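PDB 4IIY: MccF from Escherichia coli, which probably acts as a serine peptidase of the S66 family, giving its host self-immunity to the peptide-nucleotide antibiotic microcin C7. Local coordinates for residues 56-70 against 168-180. The protein carries 1 engineered substitution. Numbering follows the deposited sequence.
Sequences TVTAKNRFFRGVEFL and LIPSFGEHPPLVD
Helix 60-70 of the N-terminal LD-carboxypeptidase domain crosses the short, weakly bonded helix 168-172, which follows strand 162-164 and carries Pro170 of the ligand pocket, at a signed angle of 69°. Gly66 and Gly173 meet at the crossing, their CA atoms 3.9 Å apart; lacking side chains, they let the backbones close up, and Gly66 CA lies 3.3 Å from Phe172 O in a CA-H...O contact.

Arg62 suits its place because its extended chain carries a planar guanidinium with several N-H groups to the carbonyls of Ile169 and Pro170. Arg62 NE reaches Ile169 O from above the carbonyl plane, while Arg62 NH2 makes an almost straight bond to Pro170 O (2.8 Å, 175°) and a salt bridge to the anti lone pair of Glu174 OE1. Lys222 holds the other carboxylate oxygen, and Trp213 O takes Arg62 NH1. The bound glutamyl sulfamoyl inosine touches Pro170, so Arg62 bonds the backbone of a pocket residue.

On the apolar flank, the forked end of Leu168 fits as a knob among Phe63, Gly66, Val67 and Leu70; Ile169 packs on Phe63 CB, and Leu70 CD2 caps the Phe172 ring face. Back on the polar side, Arg65, bent at chi3 (52°), brings NE and NH2 side-on to Gly173 O, while the flat His175 imidazole matches its guanidinium, NE2 3.4 Å from Arg65 CZ.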
# COMPACT_ATOMS: atom_id res chain seq x y z
N THR B 56 17.27 -14.44 -9.47
CA THR B 56 18.18 -15.31 -10.21
C THR B 56 19.53 -15.40 -9.51
O THR B 56 20.27 -16.36 -9.74
CB THR B 56 18.37 -14.90 -11.68
OG1 THR B 56 18.98 -13.61 -11.77
CG2 THR B 56 17.04 -14.92 -12.44
N VAL B 57 19.84 -14.41 -8.67
CA VAL B 57 21.03 -14.44 -7.82
C VAL B 57 20.69 -14.92 -6.40
O VAL B 57 21.35 -15.82 -5.87
CB VAL B 57 21.71 -13.05 -7.75
CG1 VAL B 57 22.87 -13.05 -6.75
CG2 VAL B 57 22.19 -12.62 -9.14
N THR B 58 19.67 -14.33 -5.79
CA THR B 58 19.42 -14.61 -4.38
C THR B 58 18.71 -15.94 -4.11
O THR B 58 18.71 -16.41 -2.98
CB THR B 58 18.63 -13.48 -3.71
OG1 THR B 58 17.37 -13.33 -4.37
CG2 THR B 58 19.41 -12.16 -3.78
N ALA B 59 18.09 -16.53 -5.14
CA ALA B 59 17.46 -17.85 -5.06
C ALA B 59 17.94 -18.68 -6.25
O ALA B 59 17.15 -19.29 -6.97
CB ALA B 59 15.94 -17.75 -5.04
N LYS B 60 19.26 -18.72 -6.42
CA LYS B 60 19.84 -19.30 -7.62
C LYS B 60 19.62 -20.81 -7.75
O LYS B 60 19.46 -21.32 -8.85
CB LYS B 60 21.33 -18.96 -7.71
CG LYS B 60 21.96 -19.30 -9.05
CD LYS B 60 23.40 -18.79 -9.16
CE LYS B 60 23.96 -19.02 -10.56
NZ LYS B 60 25.31 -18.42 -10.74
N ASN B 61 19.58 -21.52 -6.63
CA ASN B 61 19.33 -22.96 -6.72
C ASN B 61 17.91 -23.23 -7.21
O ASN B 61 17.69 -24.06 -8.09
CB ASN B 61 19.60 -23.65 -5.38
CG ASN B 61 21.00 -23.39 -4.87
OD1 ASN B 61 21.97 -23.34 -5.63
ND2 ASN B 61 21.11 -23.22 -3.56
N ARG B 62 16.95 -22.51 -6.65
CA ARG B 62 15.56 -22.67 -7.06
C ARG B 62 15.38 -22.24 -8.52
O ARG B 62 14.64 -22.86 -9.29
CB ARG B 62 14.62 -21.89 -6.14
CG ARG B 62 13.14 -22.21 -6.39
CD ARG B 62 12.26 -21.54 -5.37
NE ARG B 62 10.84 -21.88 -5.47
CZ ARG B 62 10.18 -22.64 -4.60
NH1 ARG B 62 10.81 -23.26 -3.60
NH2 ARG B 62 8.87 -22.79 -4.73
N PHE B 63 16.06 -21.16 -8.90
CA PHE B 63 16.06 -20.69 -10.29
C PHE B 63 16.55 -21.79 -11.23
O PHE B 63 15.89 -22.11 -12.23
CB PHE B 63 16.94 -19.42 -10.38
CG PHE B 63 17.28 -18.98 -11.78
CD1 PHE B 63 16.31 -18.77 -12.74
CD2 PHE B 63 18.61 -18.71 -12.12
CE1 PHE B 63 16.65 -18.35 -14.02
CE2 PHE B 63 18.95 -18.27 -13.39
CZ PHE B 63 17.96 -18.10 -14.34
N PHE B 64 17.69 -22.41 -10.92
CA PHE B 64 18.21 -23.49 -11.76
C PHE B 64 17.26 -24.68 -11.82
O PHE B 64 17.11 -25.31 -12.87
CB PHE B 64 19.59 -23.95 -11.27
CG PHE B 64 20.73 -23.04 -11.69
CD1 PHE B 64 20.50 -21.90 -12.45
CD2 PHE B 64 22.03 -23.34 -11.32
CE1 PHE B 64 21.56 -21.08 -12.84
CE2 PHE B 64 23.08 -22.52 -11.70
CZ PHE B 64 22.84 -21.40 -12.46
N ARG B 65 16.61 -25.01 -10.71
CA ARG B 65 15.63 -26.09 -10.73
C ARG B 65 14.44 -25.76 -11.65
O ARG B 65 13.96 -26.61 -12.39
CB ARG B 65 15.15 -26.43 -9.31
CG ARG B 65 14.15 -27.57 -9.24
CD ARG B 65 13.92 -28.08 -7.82
NE ARG B 65 13.60 -26.99 -6.90
CZ ARG B 65 14.40 -26.54 -5.93
NH1 ARG B 65 15.61 -27.07 -5.74
NH2 ARG B 65 13.99 -25.53 -5.17
N GLY B 66 13.96 -24.51 -11.61
CA GLY B 66 12.86 -24.10 -12.47
C GLY B 66 13.24 -24.10 -13.95
O GLY B 66 12.44 -24.52 -14.80
N VAL B 67 14.43 -23.62 -14.26
CA VAL B 67 14.95 -23.66 -15.62
C VAL B 67 14.98 -25.10 -16.14
O VAL B 67 14.48 -25.40 -17.23
CB VAL B 67 16.35 -23.03 -15.70
CG1 VAL B 67 17.05 -23.40 -17.01
CG2 VAL B 67 16.26 -21.51 -15.52
N GLU B 68 15.56 -26.00 -15.35
CA GLU B 68 15.66 -27.40 -15.74
C GLU B 68 14.27 -28.01 -15.92
O GLU B 68 14.05 -28.80 -16.85
CB GLU B 68 16.46 -28.19 -14.71
CG GLU B 68 16.63 -29.66 -15.08
CD GLU B 68 17.59 -30.38 -14.15
OE1 GLU B 68 17.55 -31.63 -14.12
OE2 GLU B 68 18.39 -29.71 -13.47
N PHE B 69 13.34 -27.65 -15.05
CA PHE B 69 11.98 -28.18 -15.14
C PHE B 69 11.35 -27.85 -16.49
O PHE B 69 10.81 -28.73 -17.17
CB PHE B 69 11.12 -27.66 -13.98
CG PHE B 69 9.71 -28.19 -13.99
CD1 PHE B 69 9.40 -29.37 -13.34
CD2 PHE B 69 8.71 -27.51 -14.65
CE1 PHE B 69 8.10 -29.87 -13.36
CE2 PHE B 69 7.41 -28.01 -14.67
CZ PHE B 69 7.12 -29.19 -14.03
N LEU B 70 11.41 -26.59 -16.90
CA LEU B 70 10.80 -26.21 -18.17
C LEU B 70 11.58 -26.75 -19.38
O LEU B 70 10.97 -27.11 -20.39
CB LEU B 70 10.61 -24.70 -18.27
CG LEU B 70 9.57 -24.08 -17.33
CD1 LEU B 70 9.54 -22.56 -17.50
CD2 LEU B 70 8.19 -24.68 -17.55
N LEU B 168 8.80 -18.08 -12.94
CA LEU B 168 9.76 -19.16 -13.10
C LEU B 168 10.30 -19.71 -11.78
O LEU B 168 10.29 -20.92 -11.55
CB LEU B 168 10.89 -18.69 -14.00
CG LEU B 168 12.06 -19.66 -14.24
CD1 LEU B 168 11.59 -20.92 -14.92
CD2 LEU B 168 13.16 -18.96 -15.05
N ILE B 169 10.75 -18.81 -10.92
CA ILE B 169 11.43 -19.22 -9.69
C ILE B 169 10.48 -19.78 -8.62
O ILE B 169 10.60 -20.94 -8.23
CB ILE B 169 12.38 -18.10 -9.17
CG1 ILE B 169 13.46 -17.80 -10.23
CG2 ILE B 169 13.00 -18.50 -7.84
CD1 ILE B 169 14.38 -16.64 -9.87
N PRO B 170 9.51 -18.98 -8.15
CA PRO B 170 8.65 -19.54 -7.10
C PRO B 170 7.77 -20.68 -7.62
O PRO B 170 7.54 -21.65 -6.91
CB PRO B 170 7.79 -18.35 -6.66
CG PRO B 170 7.79 -17.42 -7.84
CD PRO B 170 9.16 -17.58 -8.46
N SER B 171 7.28 -20.58 -8.85
CA SER B 171 6.30 -21.55 -9.30
C SER B 171 6.91 -22.83 -9.86
O SER B 171 6.51 -23.93 -9.51
CB SER B 171 5.37 -20.93 -10.35
OG SER B 171 4.81 -19.71 -9.90
N PHE B 172 7.87 -22.68 -10.77
CA PHE B 172 8.45 -23.85 -11.41
C PHE B 172 9.70 -24.39 -10.71
O PHE B 172 10.16 -25.47 -11.04
CB PHE B 172 8.68 -23.62 -12.91
CG PHE B 172 7.39 -23.53 -13.69
CD1 PHE B 172 6.47 -24.56 -13.63
CD2 PHE B 172 7.08 -22.40 -14.44
CE1 PHE B 172 5.26 -24.47 -14.32
CE2 PHE B 172 5.90 -22.32 -15.14
CZ PHE B 172 4.99 -23.36 -15.08
N GLY B 173 10.21 -23.65 -9.72
CA GLY B 173 11.26 -24.16 -8.86
C GLY B 173 10.74 -24.88 -7.62
O GLY B 173 11.52 -25.39 -6.82
N GLU B 174 9.42 -24.91 -7.45
CA GLU B 174 8.78 -25.68 -6.39
C GLU B 174 9.10 -27.17 -6.55
O GLU B 174 9.06 -27.71 -7.66
CB GLU B 174 7.26 -25.43 -6.44
CG GLU B 174 6.41 -26.26 -5.47
CD GLU B 174 6.59 -25.90 -4.00
OE1 GLU B 174 7.40 -25.00 -3.68
OE2 GLU B 174 5.91 -26.52 -3.16
N HIS B 175 9.41 -27.84 -5.44
CA HIS B 175 9.64 -29.28 -5.49
C HIS B 175 8.34 -30.04 -5.81
O HIS B 175 7.25 -29.57 -5.49
CB HIS B 175 10.20 -29.79 -4.15
CG HIS B 175 11.62 -29.40 -3.90
ND1 HIS B 175 12.68 -30.21 -4.25
CD2 HIS B 175 12.16 -28.31 -3.30
CE1 HIS B 175 13.81 -29.62 -3.90
NE2 HIS B 175 13.52 -28.47 -3.31
N PRO B 176 8.46 -31.22 -6.44
CA PRO B 176 7.30 -32.12 -6.51
C PRO B 176 6.80 -32.36 -5.09
O PRO B 176 7.60 -32.29 -4.16
CB PRO B 176 7.90 -33.40 -7.10
CG PRO B 176 9.06 -32.93 -7.90
CD PRO B 176 9.64 -31.77 -7.13
N PRO B 177 5.51 -32.67 -4.92
CA PRO B 177 4.54 -32.99 -5.98
C PRO B 177 3.80 -31.78 -6.55
O PRO B 177 3.22 -31.88 -7.63
CB PRO B 177 3.54 -33.90 -5.26
CG PRO B 177 3.56 -33.39 -3.86
CD PRO B 177 4.98 -32.97 -3.58
N LEU B 178 3.82 -30.66 -5.85
CA LEU B 178 2.91 -29.58 -6.20
C LEU B 178 3.23 -28.92 -7.53
O LEU B 178 2.33 -28.44 -8.22
CB LEU B 178 2.80 -28.56 -5.06
CG LEU B 178 2.35 -29.18 -3.73
CD1 LEU B 178 2.24 -28.12 -2.63
CD2 LEU B 178 1.02 -29.91 -3.90
N VAL B 179 4.50 -28.91 -7.92
CA VAL B 179 4.88 -28.25 -9.16
C VAL B 179 4.19 -28.89 -10.36
O VAL B 179 3.90 -28.21 -11.34
CB VAL B 179 6.41 -28.20 -9.35
CG1 VAL B 179 7.00 -29.61 -9.55
CG2 VAL B 179 6.79 -27.29 -10.51
N ASP B 180 3.92 -30.19 -10.29
CA ASP B 180 3.30 -30.88 -11.42
C ASP B 180 1.87 -30.40 -11.65
O ASP B 180 1.41 -30.33 -12.78
CB ASP B 180 3.37 -32.39 -11.21
CG ASP B 180 4.80 -32.89 -11.10
OD1 ASP B 180 5.62 -32.50 -11.95
OD2 ASP B 180 5.10 -33.65 -10.14
O HOH W 1 8.90 -23.34 -1.13
O HOH W 2 14.45 -25.99 -2.24